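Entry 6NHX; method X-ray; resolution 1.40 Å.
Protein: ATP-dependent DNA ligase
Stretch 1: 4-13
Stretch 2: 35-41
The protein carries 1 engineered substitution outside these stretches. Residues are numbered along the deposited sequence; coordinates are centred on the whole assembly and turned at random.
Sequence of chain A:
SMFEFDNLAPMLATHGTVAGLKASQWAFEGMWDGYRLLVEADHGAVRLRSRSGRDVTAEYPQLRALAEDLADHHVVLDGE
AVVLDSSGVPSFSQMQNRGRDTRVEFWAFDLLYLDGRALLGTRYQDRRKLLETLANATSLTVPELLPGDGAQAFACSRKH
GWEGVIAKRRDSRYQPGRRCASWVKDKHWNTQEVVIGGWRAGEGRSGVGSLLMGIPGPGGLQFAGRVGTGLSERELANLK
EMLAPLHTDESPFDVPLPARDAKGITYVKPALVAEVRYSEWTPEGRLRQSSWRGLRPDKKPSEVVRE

Stretch 1 4-13: EFDNLAPMLA
Stretch 2 35-41: YRLLVEA

Residues 35-41 form a single extended strand, with phi between -71° and -135° and psi between 120° and 138°, so its side chains alternate. The CA-to-CB bonds of Arg 36, Leu 38 and Glu 40 point toward the first stretch, and those of Leu 37 and Val 39 point away. The first stretch passes this face as a 3-10 segment at 5-7, then a loop, then the start of a strand at 12-13. The register is antiparallel in sense: Phe 5 CA lies 7.1 Å from Glu 40 CA, and Pro 10 CA lies 7.1 Å from Leu 38 CA. No backbone-to-backbone hydrogen bond joins the two stretches, and together they bury 446 Å².

Tyr 35 (phi/psi -114/132) lies out of reach. Arg 36 (-71/134) supplies both hydrogen bonds of the contact. Its side chain, with chi1 t, chi2 p, chi3 t and chi4 -86°, brings the guanidinium edge to the carbonyl of Met 11 (-72/149, all t), which accepts from two nitrogens: Arg 36 NH2 to Met 11 O is 2.8 Å with an N-H...O angle of 143°, and Arg 36 NH1 to Met 11 O is 3.0 Å at 136°. The bent angles fit one oxygen shared in a fork. Pro 10 (-70/147, C-gamma exo) covers one guanidinium face, with Pro 10 CB 3.5 Å from Arg 36 CZ. Leu 12 (-125/156, m,t) brings CD2 to 4.0 Å from Arg 36 NH1.

Leu 38 (-97/134, rotamer m,t) occupies the apolar middle. Its CD1 is 3.6 Å from Leu 8 CB and 4.3 Å from Pro 10 CD, while its CB is 3.8 Å from Phe 5 CE1. Leu 8 has phi/psi -87/139 and rotamer m,t. The carbonyl of Leu 38 meets the Phe 5 ring edge, with Leu 38 O 3.6 Å from Phe 5 CZ.

Val 39 (-124/122, chi1 t) turns its side chain away, and its contact is through the backbone: Val 39 C is 3.9 Å from Phe 5 CE1.

Glu 40 (-106/120, chi1 t, chi2 t, chi3 -107°) lays its methylene over the Phe 5 face. Glu 40 CB stands 3.4 Å from the centroid of the Phe 5 ring, 4° off the normal, a CH-pi contact; Glu 40 OE1 reaches 3.3 Å from Phe 5 CB. Phe 5 (-57/-37) has chi1 178° and chi2 71°. Its turn is held by Asn 7 N to Glu 4 O at 3.1 Å and Leu 8 N to Phe 5 O at 3.0 Å.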

# COMPACT_ATOMS: atom_id res chain seq x y z
N GLU A 4 -16.95 14.92 -12.66
CA GLU A 4 -17.11 15.57 -11.36
C GLU A 4 -16.17 14.92 -10.37
O GLU A 4 -16.33 13.74 -10.05
CB GLU A 4 -18.54 15.42 -10.86
CG GLU A 4 -19.52 16.39 -11.45
CD GLU A 4 -20.79 16.46 -10.64
OE1 GLU A 4 -21.88 16.53 -11.24
OE2 GLU A 4 -20.69 16.43 -9.39
N PHE A 5 -15.20 15.69 -9.87
CA PHE A 5 -14.23 15.17 -8.91
C PHE A 5 -14.92 14.59 -7.67
O PHE A 5 -14.49 13.56 -7.13
CB PHE A 5 -13.27 16.29 -8.51
CG PHE A 5 -12.24 15.88 -7.48
CD1 PHE A 5 -11.20 15.02 -7.81
CD2 PHE A 5 -12.32 16.36 -6.18
CE1 PHE A 5 -10.27 14.65 -6.87
CE2 PHE A 5 -11.39 15.98 -5.23
CZ PHE A 5 -10.36 15.13 -5.57
N ASP A 6 -16.01 15.22 -7.23
CA ASP A 6 -16.65 14.85 -5.98
C ASP A 6 -17.47 13.57 -6.08
O ASP A 6 -18.06 13.15 -5.08
CB ASP A 6 -17.51 16.00 -5.45
CG ASP A 6 -16.68 17.12 -4.88
OD1 ASP A 6 -15.55 16.86 -4.43
OD2 ASP A 6 -17.17 18.27 -4.87
N ASN A 7 -17.55 12.96 -7.26
CA ASN A 7 -18.15 11.64 -7.42
C ASN A 7 -17.12 10.55 -7.72
O ASN A 7 -17.50 9.40 -7.93
CB ASN A 7 -19.19 11.66 -8.54
CG ASN A 7 -20.48 12.33 -8.11
OD1 ASN A 7 -20.60 12.83 -7.00
ND2 ASN A 7 -21.47 12.34 -9.01
N LEU A 8 -15.84 10.90 -7.73
CA LEU A 8 -14.80 10.02 -8.27
C LEU A 8 -14.29 9.05 -7.22
O LEU A 8 -14.07 9.41 -6.06
CB LEU A 8 -13.62 10.87 -8.73
CG LEU A 8 -13.61 11.41 -10.16
CD1 LEU A 8 -12.22 11.94 -10.45
CD2 LEU A 8 -13.99 10.31 -11.14
N ALA A 9 -14.08 7.80 -7.65
CA ALA A 9 -13.42 6.77 -6.87
C ALA A 9 -12.34 6.13 -7.73
O ALA A 9 -12.47 6.07 -8.95
CB ALA A 9 -14.42 5.69 -6.42
N PRO A 10 -11.26 5.65 -7.11
CA PRO A 10 -10.13 5.13 -7.90
C PRO A 10 -10.47 3.83 -8.61
O PRO A 10 -11.26 3.00 -8.13
CB PRO A 10 -9.04 4.90 -6.85
CG PRO A 10 -9.49 5.63 -5.62
CD PRO A 10 -10.98 5.64 -5.67
N MET A 11 -9.86 3.67 -9.78
CA MET A 11 -9.83 2.40 -10.49
C MET A 11 -8.90 1.43 -9.76
O MET A 11 -7.91 1.84 -9.15
CB MET A 11 -9.30 2.67 -11.90
CG MET A 11 -9.33 1.48 -12.84
SD MET A 11 -8.90 2.01 -14.51
CE MET A 11 -8.87 0.42 -15.35
N LEU A 12 -9.21 0.14 -9.84
CA LEU A 12 -8.50 -0.88 -9.08
C LEU A 12 -7.95 -1.96 -10.01
O LEU A 12 -8.47 -2.17 -11.11
CB LEU A 12 -9.40 -1.48 -8.01
CG LEU A 12 -9.94 -0.47 -6.99
CD1 LEU A 12 -11.00 -1.13 -6.11
CD2 LEU A 12 -8.81 0.10 -6.13
N ALA A 13 -6.90 -2.63 -9.55
CA ALA A 13 -6.17 -3.64 -10.32
C ALA A 13 -6.57 -5.04 -9.88
O ALA A 13 -6.98 -5.28 -8.75
CB ALA A 13 -4.66 -3.49 -10.15
N TYR A 35 -0.95 5.21 0.50
CA TYR A 35 -2.39 5.40 0.50
C TYR A 35 -2.80 6.01 -0.84
O TYR A 35 -2.20 6.99 -1.29
CB TYR A 35 -2.84 6.32 1.63
CG TYR A 35 -2.76 5.76 3.03
CD1 TYR A 35 -2.99 4.41 3.30
CD2 TYR A 35 -2.47 6.59 4.09
CE1 TYR A 35 -2.91 3.93 4.60
CE2 TYR A 35 -2.39 6.13 5.38
CZ TYR A 35 -2.61 4.80 5.63
OH TYR A 35 -2.52 4.38 6.94
N ARG A 36 -3.83 5.44 -1.45
CA ARG A 36 -4.32 5.93 -2.73
C ARG A 36 -5.03 7.26 -2.55
O ARG A 36 -5.87 7.42 -1.65
CB ARG A 36 -5.31 4.90 -3.29
CG ARG A 36 -5.76 5.22 -4.70
CD ARG A 36 -4.69 4.87 -5.71
NE ARG A 36 -5.18 4.93 -7.08
CZ ARG A 36 -5.79 3.93 -7.70
NH1 ARG A 36 -5.98 2.77 -7.08
NH2 ARG A 36 -6.21 4.08 -8.95
N LEU A 37 -4.72 8.22 -3.41
CA LEU A 37 -5.36 9.53 -3.36
C LEU A 37 -5.76 9.98 -4.75
O LEU A 37 -4.99 9.83 -5.70
CB LEU A 37 -4.45 10.60 -2.77
CG LEU A 37 -4.17 10.52 -1.27
CD1 LEU A 37 -3.32 11.70 -0.84
CD2 LEU A 37 -5.47 10.46 -0.46
N LEU A 38 -6.95 10.55 -4.85
CA LEU A 38 -7.33 11.38 -5.99
C LEU A 38 -7.11 12.83 -5.57
O LEU A 38 -7.51 13.23 -4.47
CB LEU A 38 -8.79 11.15 -6.39
CG LEU A 38 -9.10 9.72 -6.88
CD1 LEU A 38 -10.58 9.59 -7.19
CD2 LEU A 38 -8.27 9.35 -8.10
N VAL A 39 -6.48 13.61 -6.44
CA VAL A 39 -6.03 14.96 -6.11
C VAL A 39 -6.63 15.93 -7.12
O VAL A 39 -6.41 15.79 -8.32
CB VAL A 39 -4.50 15.06 -6.13
CG1 VAL A 39 -4.04 16.51 -5.90
CG2 VAL A 39 -3.88 14.09 -5.12
N GLU A 40 -7.37 16.91 -6.62
CA GLU A 40 -7.88 17.99 -7.45
C GLU A 40 -7.07 19.24 -7.15
O GLU A 40 -7.05 19.69 -6.00
CB GLU A 40 -9.35 18.25 -7.13
CG GLU A 40 -9.98 19.37 -7.93
CD GLU A 40 -11.30 19.76 -7.35
OE1 GLU A 40 -12.33 19.44 -7.96
OE2 GLU A 40 -11.32 20.38 -6.26
N ALA A 41 -6.41 19.78 -8.16
CA ALA A 41 -5.69 21.05 -8.04
C ALA A 41 -6.40 22.11 -8.86
O ALA A 41 -6.59 21.93 -10.07
CB ALA A 41 -4.26 20.86 -8.53